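Local coordinates for hypothetical protein TM1631 (Thermotoga maritima, PDB 1VPQ) that is of unknown function but belongs to the DUF72 family, whose members adopt a TIM-barrel fold, at residues Y15-S19 against A262-K266; L141-R145 against F169-I175; D221-S225 against A259-L263. All coordinates share one frame. Numbering follows the deposited sequence.

Interaction 1. Residues Y15-S19 against A262-K266; sequences YVGTS and ALQFK
Residues 15-18 are extended, the latter part of the first strand of the barrel, and residues 262-266 are a turn and more of the C-terminal helix 257-270, with Lys266 N bonded to Ala262 O at 2.8 Å. The two short axes approach to 8.1 Å and run antiparallel, at 168°. CA atoms are nearest for Gly17 and Ala262 (6.1 Å) and for Val16 and Lys266 (6.4 Å). No hydrogen bond crosses; the contact is apolar and buries 204 Å². Val16, chi1 p, points at the helix: its CG2 lies 3.9 Å from Phe265 CD2 and 4.2 Å from Ala262 CB, while its CG1 meets Lys266 CB at 3.7 Å. A branched valine thus spans one helical turn. Ala262, with its small methyl, lets the helix come close: Ala262 CB is 4.0 Å from Gly17 O and 3.9 Å from Thr18 CG2. Phe265, chi1 t, carries its ring on to Val248 and Val236, whereas the Lys266 chain leads away from the strand, toward a weak bond with Leu48 O. Here the last helix lies over the first strand, whose Tyr15 and Gly17 pair with strand 245-250 where a TIM barrel brings its first and last strands side by side.

Interaction 2. Residues L141-R145 against F169-I175; sequences LEKLR and FLRNHGI
Arg145, Phe169 and His173 bury the most surface in this pairing of helix 141-145 with helix 169-173, whose axes lie 11.4 Å apart at closest approach and run nearly parallel, crossing at -22°. The nearest CA pairs are Leu141 with Leu170 (9.1 Å) and Arg145 with His173 (7.2 Å), so the gap is wide enough for large side chains. Phe169, chi1 t, fills it at one end: Phe169 CE2 touches Leu141 CB at 3.6 Å, and Phe169 CZ comes within 3.7 Å of Glu142 N, which sits at the ring edge. Leu141, pointing toward the other helix, continues this greasy layer inward to Phe127 and Phe156. Neighbouring helices of a TIM barrel pack side by side on the outside of the sheet, each following its strand in a beta-alpha repeat; strand 152-155 runs between these two in sequence, and Ile175 and Arg145 both reach it. His173, chi1 m, folds back so that His173 ND1 donates to Phe169 O at 2.7 Å, while His173 CD2 lies 3.1 Å from Glu142 OE1. Gly174 then leaves the helix with phi 59°, a conformation that favours glycine. Arg145 (chi1 t, chi2 p, chi3 m) reaches this turn: its NH1 donates to His173 O at 3.2 Å, and its CD packs 4.0 Å from His173 CB. A long, flexible arginine suits the place, since Arg145 NH2 also bonds the carbonyl oxygens of Tyr148 and Tyr150, so the guanidinium ties the loop after its own helix to the turn at His173, while Arg145 NH1 lies 3.9 Å from Ile175 CG1.

Interaction 3. Residues D221-S225 against A259-L263; sequences DYLYS and AINAL
Segment 221-225 is an extended loop leading into helix 226-240, and it lies beside helical residues 259-263, with Tyr224 and Asn261 the nearest pair (CA atoms 6.5 Å apart). Asp221 opens it at a distance from these residues, bonded instead to Gln257 near the start of the same helix. Tyr222, chi1 t, turns its hydroxyl to Glu228. Leu223 (chi1 t, chi2 p) lays CD1 3.9 Å from Ile260 CG2 and 3.4 Å from Asn261 ND2, so that the leucine methyl rests against both the isoleucine and the carboxamide. In this TIM-barrel protein the loop after strand 199-204 is held to the last helix by the next residue. At Tyr224, N donates to Asn261 OD1 (3.0 Å), and Asn261 ND2 returns a weak bond to Tyr224 O (3.3 Å); a carboxamide, donor and acceptor at once, can serve both groups of one residue. Asn261, chi1 m, also bonds Asn252 and Gln264. The Tyr224 ring (chi1 m) presents its edge to Asn261 OD1, and its hydroxyl reaches Asp181. Ser225 is the N-cap of helix 226-240.

Interactions 1 and 3 are two sides of one helix: both use 257-270, share Ala262 and Leu263, and have centres 9 Å apart. Ala262 turns to the first strand and Asn261 to the loop at 221-225, so consecutive residues serve different neighbours; the contacts also touch directly, Thr18 CG2 lying 3.9 Å from Ala259 N. Interaction 2 sits across the barrel, on the opposite side of the chain's centre, with its centre 28 Å from that of interaction 1 and 32 Å from that of interaction 3. Along the chain it falls within the long span between 15-19 and 262-266, and both of its segments precede residue 221, the start of interaction 3. It joins two successive barrel helices, whereas interaction 1 brings together the chain's two ends.

Interaction 1. Residues Y15-S19 against A262-K266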
ATOM      1  N   TYR A  15       6.743  -9.349  -4.457  1.00 30.37           N
ATOM      2  CA  TYR A  15       5.483  -9.778  -3.819  1.00 30.25           C
ATOM      3  C   TYR A  15       4.299  -8.965  -4.323  1.00 30.18           C
ATOM      4  O   TYR A  15       4.186  -7.774  -4.026  1.00 30.36           O
ATOM      5  CB  TYR A  15       5.533  -9.605  -2.297  1.00 30.12           C
ATOM      6  CG  TYR A  15       6.633 -10.348  -1.590  1.00 29.56           C
ATOM      7  CD1 TYR A  15       7.929  -9.846  -1.568  1.00 29.60           C
ATOM      8  CD2 TYR A  15       6.373 -11.534  -0.910  1.00 28.90           C
ATOM      9  CE1 TYR A  15       8.950 -10.514  -0.899  1.00 28.70           C
ATOM     10  CE2 TYR A  15       7.383 -12.215  -0.246  1.00 28.97           C
ATOM     11  CZ  TYR A  15       8.673 -11.700  -0.238  1.00 28.90           C
ATOM     12  OH  TYR A  15       9.687 -12.376   0.426  1.00 29.52           O
ATOM     13  N   VAL A  16       3.408  -9.610  -5.063  1.00 30.17           N
ATOM     14  CA  VAL A  16       2.159  -8.966  -5.479  1.00 30.19           C
ATOM     15  C   VAL A  16       0.975  -9.422  -4.605  1.00 30.42           C
ATOM     16  O   VAL A  16       0.837 -10.609  -4.266  1.00 30.32           O
ATOM     17  CB  VAL A  16       1.858  -9.160  -6.992  1.00 30.07           C
ATOM     18  CG1 VAL A  16       1.789 -10.635  -7.362  1.00 30.29           C
ATOM     19  CG2 VAL A  16       0.555  -8.431  -7.406  1.00 30.04           C
ATOM     20  N   GLY A  17       0.142  -8.453  -4.240  1.00 30.52           N
ATOM     21  CA  GLY A  17      -1.105  -8.703  -3.539  1.00 30.58           C
ATOM     22  C   GLY A  17      -2.081  -7.561  -3.761  1.00 30.85           C
ATOM     23  O   GLY A  17      -1.926  -6.777  -4.698  1.00 30.45           O
ATOM     24  N   THR A  18      -3.091  -7.484  -2.898  1.00 31.28           N
ATOM     25  CA  THR A  18      -4.107  -6.432  -2.951  1.00 31.71           C
ATOM     26  C   THR A  18      -4.171  -5.630  -1.647  1.00 31.97           C
ATOM     27  O   THR A  18      -3.615  -6.028  -0.623  1.00 31.55           O
ATOM     28  CB  THR A  18      -5.496  -7.026  -3.192  1.00 31.72           C
ATOM     29  OG1 THR A  18      -5.717  -8.061  -2.230  1.00 32.67           O
ATOM     30  CG2 THR A  18      -5.618  -7.594  -4.617  1.00 31.20           C
ATOM     31  N   SER A  19      -4.858  -4.492  -1.704  1.00 32.55           N
ATOM     32  CA  SER A  19      -5.103  -3.681  -0.513  1.00 33.08           C
ATOM     33  C   SER A  19      -6.349  -4.213   0.168  1.00 33.30           C
ATOM     34  O   SER A  19      -7.471  -3.930  -0.258  1.00 33.17           O
ATOM     35  CB  SER A  19      -5.287  -2.204  -0.859  1.00 33.12           C
ATOM     36  OG  SER A  19      -4.081  -1.639  -1.329  1.00 33.62           O
ATOM     37  N   ALA A 262      -4.476  -8.193 -10.044  1.00 25.69           N
ATOM     38  CA  ALA A 262      -3.338  -8.678  -9.264  1.00 25.77           C
ATOM     39  C   ALA A 262      -2.981 -10.105  -9.673  1.00 25.40           C
ATOM     40  O   ALA A 262      -1.800 -10.477  -9.723  1.00 25.42           O
ATOM     41  CB  ALA A 262      -3.634  -8.595  -7.765  1.00 26.06           C
ATOM     42  N   LEU A 263      -4.012 -10.891  -9.959  1.00 25.05           N
ATOM     43  CA  LEU A 263      -3.854 -12.256 -10.469  1.00 25.07           C
ATOM     44  C   LEU A 263      -3.280 -12.288 -11.889  1.00 24.85           C
ATOM     45  O   LEU A 263      -2.511 -13.193 -12.225  1.00 24.24           O
ATOM     46  CB  LEU A 263      -5.189 -12.999 -10.447  1.00 25.03           C
ATOM     47  CG  LEU A 263      -5.760 -13.383  -9.080  1.00 25.47           C
ATOM     48  CD1 LEU A 263      -7.195 -13.799  -9.225  1.00 25.37           C
ATOM     49  CD2 LEU A 263      -4.948 -14.497  -8.429  1.00 26.16           C
ATOM     50  N   GLN A 264      -3.678 -11.322 -12.719  1.00 24.79           N
ATOM     51  CA  GLN A 264      -3.124 -11.185 -14.068  1.00 24.84           C
ATOM     52  C   GLN A 264      -1.657 -10.827 -13.981  1.00 25.30           C
ATOM     53  O   GLN A 264      -0.826 -11.385 -14.683  1.00 25.36           O
ATOM     54  CB  GLN A 264      -3.853 -10.096 -14.849  1.00 24.71           C
ATOM     55  CG  GLN A 264      -5.227 -10.473 -15.323  1.00 24.11           C
ATOM     56  CD  GLN A 264      -5.985  -9.277 -15.858  1.00 23.97           C
ATOM     57  OE1 GLN A 264      -6.476  -8.448 -15.102  1.00 23.57           O
ATOM     58  NE2 GLN A 264      -6.087  -9.187 -17.166  1.00 24.43           N
ATOM     59  N   PHE A 265      -1.357  -9.885 -13.100  1.00 26.21           N
ATOM     60  CA  PHE A 265       0.013  -9.437 -12.860  1.00 26.73           C
ATOM     61  C   PHE A 265       0.888 -10.563 -12.304  1.00 26.92           C
ATOM     62  O   PHE A 265       2.031 -10.740 -12.726  1.00 26.67           O
ATOM     63  CB  PHE A 265      -0.009  -8.262 -11.877  1.00 27.13           C
ATOM     64  CG  PHE A 265       1.254  -7.465 -11.856  1.00 26.82           C
ATOM     65  CD1 PHE A 265       1.461  -6.463 -12.786  1.00 27.48           C
ATOM     66  CD2 PHE A 265       2.218  -7.705 -10.904  1.00 27.37           C
ATOM     67  CE1 PHE A 265       2.606  -5.716 -12.772  1.00 27.51           C
ATOM     68  CE2 PHE A 265       3.373  -6.971 -10.882  1.00 28.08           C
ATOM     69  CZ  PHE A 265       3.571  -5.970 -11.823  1.00 28.20           C
ATOM     70  N   LYS A 266       0.334 -11.311 -11.353  1.00 27.38           N
ATOM     71  CA  LYS A 266       1.031 -12.438 -10.714  1.00 27.61           C
ATOM     72  C   LYS A 266       1.417 -13.513 -11.733  1.00 27.94           C
ATOM     73  O   LYS A 266       2.507 -14.094 -11.663  1.00 27.55           O
ATOM     74  CB  LYS A 266       0.149 -13.020  -9.604  1.00 27.56           C
ATOM     75  CG  LYS A 266       0.581 -14.361  -9.047  1.00 28.21           C
ATOM     76  CD  LYS A 266      -0.250 -14.728  -7.821  1.00 28.90           C
ATOM     77  CE  LYS A 266      -0.564 -16.214  -7.786  1.00 30.07           C
ATOM     78  NZ  LYS A 266      -1.642 -16.580  -8.755  1.00 30.86           N
TER

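Interaction 2. Residues L141-R145 against F169-I175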
ATOM      1  N   LEU A 141       7.842  15.412   7.755  1.00 29.87           N
ATOM      2  CA  LEU A 141       8.339  14.103   7.338  1.00 30.14           C
ATOM      3  C   LEU A 141       9.598  13.707   8.133  1.00 30.50           C
ATOM      4  O   LEU A 141       9.804  12.530   8.433  1.00 30.75           O
ATOM      5  CB  LEU A 141       8.615  14.068   5.823  1.00 30.13           C
ATOM      6  CG  LEU A 141       7.414  14.092   4.848  1.00 30.04           C
ATOM      7  CD1 LEU A 141       7.889  14.111   3.404  1.00 29.89           C
ATOM      8  CD2 LEU A 141       6.457  12.929   5.062  1.00 29.70           C
ATOM      9  N   GLU A 142      10.431  14.686   8.472  1.00 30.58           N
ATOM     10  CA  GLU A 142      11.573  14.440   9.362  1.00 30.80           C
ATOM     11  C   GLU A 142      11.119  14.024  10.774  1.00 30.72           C
ATOM     12  O   GLU A 142      11.752  13.178  11.403  1.00 30.66           O
ATOM     13  CB  GLU A 142      12.486  15.670   9.417  1.00 30.87           C
ATOM     14  CG  GLU A 142      13.520  15.677  10.538  1.00 31.45           C
ATOM     15  CD  GLU A 142      14.508  14.535  10.457  1.00 32.42           C
ATOM     16  OE1 GLU A 142      14.417  13.722   9.521  1.00 34.31           O
ATOM     17  OE2 GLU A 142      15.390  14.455  11.334  1.00 32.78           O
ATOM     18  N   LYS A 143      10.025  14.604  11.264  1.00 30.52           N
ATOM     19  CA  LYS A 143       9.497  14.233  12.581  1.00 30.62           C
ATOM     20  C   LYS A 143       8.967  12.800  12.578  1.00 30.37           C
ATOM     21  O   LYS A 143       9.177  12.046  13.532  1.00 30.04           O
ATOM     22  CB  LYS A 143       8.430  15.228  13.050  1.00 30.45           C
ATOM     23  CG  LYS A 143       9.002  16.626  13.321  1.00 31.08           C
ATOM     24  CD  LYS A 143       7.920  17.633  13.660  1.00 32.21           C
ATOM     25  CE  LYS A 143       8.509  18.975  14.079  1.00 32.88           C
ATOM     26  NZ  LYS A 143       7.452  19.900  14.611  1.00 33.49           N
ATOM     27  N   LEU A 144       8.311  12.431  11.483  1.00 30.33           N
ATOM     28  CA  LEU A 144       7.826  11.063  11.270  1.00 30.29           C
ATOM     29  C   LEU A 144       8.954  10.032  11.205  1.00 29.98           C
ATOM     30  O   LEU A 144       8.868   8.961  11.798  1.00 29.74           O
ATOM     31  CB  LEU A 144       7.013  10.988   9.980  1.00 30.42           C
ATOM     32  CG  LEU A 144       6.530   9.597   9.563  1.00 31.24           C
ATOM     33  CD1 LEU A 144       5.661   8.968  10.651  1.00 32.42           C
ATOM     34  CD2 LEU A 144       5.767   9.705   8.267  1.00 31.99           C
ATOM     35  N   ARG A 145       9.998  10.356  10.457  1.00 29.61           N
ATOM     36  CA  ARG A 145      11.143   9.474  10.329  1.00 29.63           C
ATOM     37  C   ARG A 145      11.739   9.164  11.712  1.00 29.31           C
ATOM     38  O   ARG A 145      11.899   8.001  12.086  1.00 28.99           O
ATOM     39  CB  ARG A 145      12.193  10.110   9.408  1.00 29.74           C
ATOM     40  CG  ARG A 145      13.558   9.424   9.423  1.00 30.14           C
ATOM     41  CD  ARG A 145      13.553   8.143   8.620  1.00 30.60           C
ATOM     42  NE  ARG A 145      12.971   7.008   9.323  1.00 30.65           N
ATOM     43  CZ  ARG A 145      12.779   5.811   8.776  1.00 30.86           C
ATOM     44  NH1 ARG A 145      13.121   5.583   7.510  1.00 31.61           N
ATOM     45  NH2 ARG A 145      12.245   4.834   9.490  1.00 29.64           N
ATOM     46  N   PHE A 169      15.490  14.088  -0.257  1.00 31.77           N
ATOM     47  CA  PHE A 169      15.070  13.970   1.134  1.00 31.40           C
ATOM     48  C   PHE A 169      14.843  12.502   1.522  1.00 31.04           C
ATOM     49  O   PHE A 169      15.363  12.031   2.534  1.00 30.81           O
ATOM     50  CB  PHE A 169      13.808  14.793   1.422  1.00 31.46           C
ATOM     51  CG  PHE A 169      13.274  14.583   2.810  1.00 31.25           C
ATOM     52  CD1 PHE A 169      13.824  15.260   3.895  1.00 31.47           C
ATOM     53  CD2 PHE A 169      12.263  13.668   3.044  1.00 30.73           C
ATOM     54  CE1 PHE A 169      13.342  15.040   5.187  1.00 31.31           C
ATOM     55  CE2 PHE A 169      11.789  13.444   4.324  1.00 31.14           C
ATOM     56  CZ  PHE A 169      12.324  14.127   5.393  1.00 30.95           C
ATOM     57  N   LEU A 170      14.058  11.793   0.717  1.00 30.76           N
ATOM     58  CA  LEU A 170      13.742  10.396   0.993  1.00 30.37           C
ATOM     59  C   LEU A 170      15.030   9.575   1.102  1.00 30.32           C
ATOM     60  O   LEU A 170      15.227   8.884   2.086  1.00 29.99           O
ATOM     61  CB  LEU A 170      12.818   9.823  -0.080  1.00 30.19           C
ATOM     62  CG  LEU A 170      11.417  10.440  -0.200  1.00 30.04           C
ATOM     63  CD1 LEU A 170      10.669   9.829  -1.357  1.00 30.26           C
ATOM     64  CD2 LEU A 170      10.605  10.280   1.074  1.00 29.29           C
ATOM     65  N   ARG A 171      15.890   9.671   0.093  1.00 30.54           N
ATOM     66  CA  ARG A 171      17.225   9.044   0.110  1.00 31.25           C
ATOM     67  C   ARG A 171      18.100   9.378   1.321  1.00 31.14           C
ATOM     68  O   ARG A 171      18.875   8.531   1.805  1.00 32.24           O
ATOM     69  CB  ARG A 171      18.016   9.439  -1.146  1.00 31.72           C
ATOM     70  CG  ARG A 171      17.762   8.561  -2.354  1.00 33.37           C
ATOM     71  CD  ARG A 171      18.655   8.969  -3.519  1.00 36.11           C
ATOM     72  NE  ARG A 171      17.935   9.793  -4.487  1.00 38.68           N
ATOM     73  CZ  ARG A 171      17.266   9.330  -5.548  1.00 41.27           C
ATOM     74  NH1 ARG A 171      17.206   8.022  -5.821  1.00 41.62           N
ATOM     75  NH2 ARG A 171      16.644  10.188  -6.357  1.00 42.13           N
ATOM     76  N   ASN A 172      18.044  10.624   1.784  1.00 30.78           N
ATOM     77  CA  ASN A 172      18.878  11.024   2.918  1.00 30.10           C
ATOM     78  C   ASN A 172      18.353  10.459   4.230  1.00 29.88           C
ATOM     79  O   ASN A 172      19.092  10.372   5.208  1.00 29.53           O
ATOM     80  CB  ASN A 172      18.997  12.541   3.011  1.00 30.12           C
ATOM     81  CG  ASN A 172      20.066  13.103   2.092  1.00 29.97           C
ATOM     82  OD1 ASN A 172      21.117  12.506   1.892  1.00 31.18           O
ATOM     83  ND2 ASN A 172      19.804  14.271   1.545  1.00 30.86           N
ATOM     84  N   HIS A 173      17.082  10.059   4.233  1.00 29.37           N
ATOM     85  CA  HIS A 173      16.433   9.544   5.433  1.00 29.38           C
ATOM     86  C   HIS A 173      15.984   8.090   5.339  1.00 29.56           C
ATOM     87  O   HIS A 173      15.322   7.597   6.243  1.00 29.37           O
ATOM     88  CB  HIS A 173      15.268  10.464   5.790  1.00 29.40           C
ATOM     89  CG  HIS A 173      15.704  11.865   6.078  1.00 29.20           C
ATOM     90  ND1 HIS A 173      15.862  12.812   5.090  1.00 28.68           N
ATOM     91  CD2 HIS A 173      16.086  12.457   7.234  1.00 29.13           C
ATOM     92  CE1 HIS A 173      16.290  13.938   5.632  1.00 28.95           C
ATOM     93  NE2 HIS A 173      16.432  13.750   6.932  1.00 28.61           N
ATOM     94  N   GLY A 174      16.368   7.401   4.260  1.00 29.78           N
ATOM     95  CA  GLY A 174      16.062   5.976   4.075  1.00 29.94           C
ATOM     96  C   GLY A 174      14.576   5.649   4.072  1.00 30.34           C
ATOM     97  O   GLY A 174      14.144   4.644   4.649  1.00 30.26           O
ATOM     98  N   ILE A 175      13.790   6.504   3.429  1.00 30.70           N
ATOM     99  CA  ILE A 175      12.359   6.257   3.253  1.00 30.90           C
ATOM    100  C   ILE A 175      12.114   5.715   1.851  1.00 31.09           C
ATOM    101  O   ILE A 175      12.538   6.306   0.863  1.00 30.93           O
ATOM    102  CB  ILE A 175      11.527   7.524   3.469  1.00 30.93           C
ATOM    103  CG1 ILE A 175      11.740   8.059   4.893  1.00 31.45           C
ATOM    104  CG2 ILE A 175      10.040   7.233   3.224  1.00 30.97           C
ATOM    105  CD1 ILE A 175      11.292   9.497   5.103  1.00 32.17           C
TER

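Interaction 3. Residues D221-S225 against A259-L263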
ATOM      1  N   ASP A 221     -13.327   2.272  -9.024  1.00 33.59           N
ATOM      2  CA  ASP A 221     -13.936   1.450 -10.068  1.00 32.83           C
ATOM      3  C   ASP A 221     -13.143   1.584 -11.369  1.00 32.21           C
ATOM      4  O   ASP A 221     -13.351   2.510 -12.158  1.00 31.31           O
ATOM      5  CB  ASP A 221     -15.403   1.825 -10.287  1.00 32.87           C
ATOM      6  CG  ASP A 221     -16.076   0.955 -11.323  1.00 32.91           C
ATOM      7  OD1 ASP A 221     -15.501  -0.086 -11.709  1.00 33.04           O
ATOM      8  OD2 ASP A 221     -17.193   1.310 -11.750  1.00 34.63           O
ATOM      9  N   TYR A 222     -12.216   0.651 -11.562  1.00 31.82           N
ATOM     10  CA  TYR A 222     -11.380   0.608 -12.756  1.00 31.44           C
ATOM     11  C   TYR A 222     -10.771  -0.777 -12.903  1.00 31.28           C
ATOM     12  O   TYR A 222     -10.446  -1.416 -11.908  1.00 31.36           O
ATOM     13  CB  TYR A 222     -10.275   1.648 -12.665  1.00 31.35           C
ATOM     14  CG  TYR A 222      -9.504   1.832 -13.946  1.00 31.08           C
ATOM     15  CD1 TYR A 222      -9.942   2.719 -14.915  1.00 30.56           C
ATOM     16  CD2 TYR A 222      -8.324   1.140 -14.178  1.00 30.75           C
ATOM     17  CE1 TYR A 222      -9.243   2.898 -16.099  1.00 31.20           C
ATOM     18  CE2 TYR A 222      -7.604   1.313 -15.368  1.00 31.01           C
ATOM     19  CZ  TYR A 222      -8.069   2.196 -16.318  1.00 31.18           C
ATOM     20  OH  TYR A 222      -7.382   2.388 -17.490  1.00 30.85           O
ATOM     21  N   LEU A 223     -10.640  -1.235 -14.146  1.00 30.99           N
ATOM     22  CA  LEU A 223     -10.012  -2.518 -14.454  1.00 30.63           C
ATOM     23  C   LEU A 223      -8.916  -2.299 -15.487  1.00 30.68           C
ATOM     24  O   LEU A 223      -9.205  -2.042 -16.660  1.00 30.66           O
ATOM     25  CB  LEU A 223     -11.045  -3.523 -14.988  1.00 30.67           C
ATOM     26  CG  LEU A 223     -10.546  -4.958 -15.262  1.00 30.00           C
ATOM     27  CD1 LEU A 223     -10.300  -5.733 -13.974  1.00 29.49           C
ATOM     28  CD2 LEU A 223     -11.522  -5.706 -16.135  1.00 29.11           C
ATOM     29  N   TYR A 224      -7.663  -2.394 -15.049  1.00 30.26           N
ATOM     30  CA  TYR A 224      -6.529  -2.263 -15.947  1.00 30.50           C
ATOM     31  C   TYR A 224      -6.624  -3.246 -17.120  1.00 30.68           C
ATOM     32  O   TYR A 224      -6.961  -4.413 -16.938  1.00 30.41           O
ATOM     33  CB  TYR A 224      -5.219  -2.511 -15.199  1.00 30.36           C
ATOM     34  CG  TYR A 224      -4.763  -1.376 -14.311  1.00 30.76           C
ATOM     35  CD1 TYR A 224      -4.039  -0.303 -14.837  1.00 30.48           C
ATOM     36  CD2 TYR A 224      -5.018  -1.389 -12.937  1.00 30.65           C
ATOM     37  CE1 TYR A 224      -3.600   0.734 -14.029  1.00 30.35           C
ATOM     38  CE2 TYR A 224      -4.584  -0.347 -12.117  1.00 30.21           C
ATOM     39  CZ  TYR A 224      -3.874   0.708 -12.673  1.00 30.37           C
ATOM     40  OH  TYR A 224      -3.445   1.745 -11.883  1.00 30.56           O
ATOM     41  N   SER A 225      -6.319  -2.756 -18.317  1.00 31.09           N
ATOM     42  CA  SER A 225      -6.167  -3.600 -19.496  1.00 31.43           C
ATOM     43  C   SER A 225      -4.860  -4.377 -19.420  1.00 31.69           C
ATOM     44  O   SER A 225      -3.921  -3.956 -18.745  1.00 31.63           O
ATOM     45  CB  SER A 225      -6.171  -2.750 -20.774  1.00 31.59           C
ATOM     46  OG  SER A 225      -4.935  -2.064 -20.957  1.00 32.02           O
ATOM     47  N   ALA A 259      -8.258  -7.714  -7.431  1.00 27.62           N
ATOM     48  CA  ALA A 259      -7.891  -9.127  -7.354  1.00 27.12           C
ATOM     49  C   ALA A 259      -7.669  -9.713  -8.752  1.00 27.06           C
ATOM     50  O   ALA A 259      -6.674 -10.403  -8.977  1.00 27.09           O
ATOM     51  CB  ALA A 259      -8.945  -9.901  -6.598  1.00 27.04           C
ATOM     52  N   ILE A 260      -8.583  -9.421  -9.683  1.00 26.82           N
ATOM     53  CA  ILE A 260      -8.435  -9.824 -11.092  1.00 26.65           C
ATOM     54  C   ILE A 260      -7.100  -9.347 -11.652  1.00 26.44           C
ATOM     55  O   ILE A 260      -6.298 -10.153 -12.132  1.00 26.79           O
ATOM     56  CB  ILE A 260      -9.612  -9.307 -11.980  1.00 26.89           C
ATOM     57  CG1 ILE A 260     -10.898 -10.065 -11.642  1.00 26.42           C
ATOM     58  CG2 ILE A 260      -9.311  -9.487 -13.476  1.00 27.02           C
ATOM     59  CD1 ILE A 260     -12.165  -9.487 -12.260  1.00 26.59           C
ATOM     60  N   ASN A 261      -6.855  -8.045 -11.572  1.00 26.12           N
ATOM     61  CA  ASN A 261      -5.616  -7.466 -12.075  1.00 25.85           C
ATOM     62  C   ASN A 261      -4.370  -7.989 -11.354  1.00 25.84           C
ATOM     63  O   ASN A 261      -3.323  -8.197 -11.981  1.00 25.57           O
ATOM     64  CB  ASN A 261      -5.649  -5.931 -11.996  1.00 25.83           C
ATOM     65  CG  ASN A 261      -6.627  -5.300 -12.981  1.00 26.25           C
ATOM     66  OD1 ASN A 261      -7.097  -4.189 -12.759  1.00 25.76           O
ATOM     67  ND2 ASN A 261      -6.930  -6.000 -14.072  1.00 26.49           N
ATOM     68  N   ALA A 262      -4.476  -8.193 -10.044  1.00 25.69           N
ATOM     69  CA  ALA A 262      -3.338  -8.678  -9.264  1.00 25.77           C
ATOM     70  C   ALA A 262      -2.981 -10.105  -9.673  1.00 25.40           C
ATOM     71  O   ALA A 262      -1.800 -10.477  -9.723  1.00 25.42           O
ATOM     72  CB  ALA A 262      -3.634  -8.595  -7.765  1.00 26.06           C
ATOM     73  N   LEU A 263      -4.012 -10.891  -9.959  1.00 25.05           N
ATOM     74  CA  LEU A 263      -3.854 -12.256 -10.469  1.00 25.07           C
ATOM     75  C   LEU A 263      -3.280 -12.288 -11.889  1.00 24.85           C
ATOM     76  O   LEU A 263      -2.511 -13.193 -12.225  1.00 24.24           O
ATOM     77  CB  LEU A 263      -5.189 -12.999 -10.447  1.00 25.03           C
ATOM     78  CG  LEU A 263      -5.760 -13.383  -9.080  1.00 25.47           C
ATOM     79  CD1 LEU A 263      -7.195 -13.799  -9.225  1.00 25.37           C
ATOM     80  CD2 LEU A 263      -4.948 -14.497  -8.429  1.00 26.16           C
TER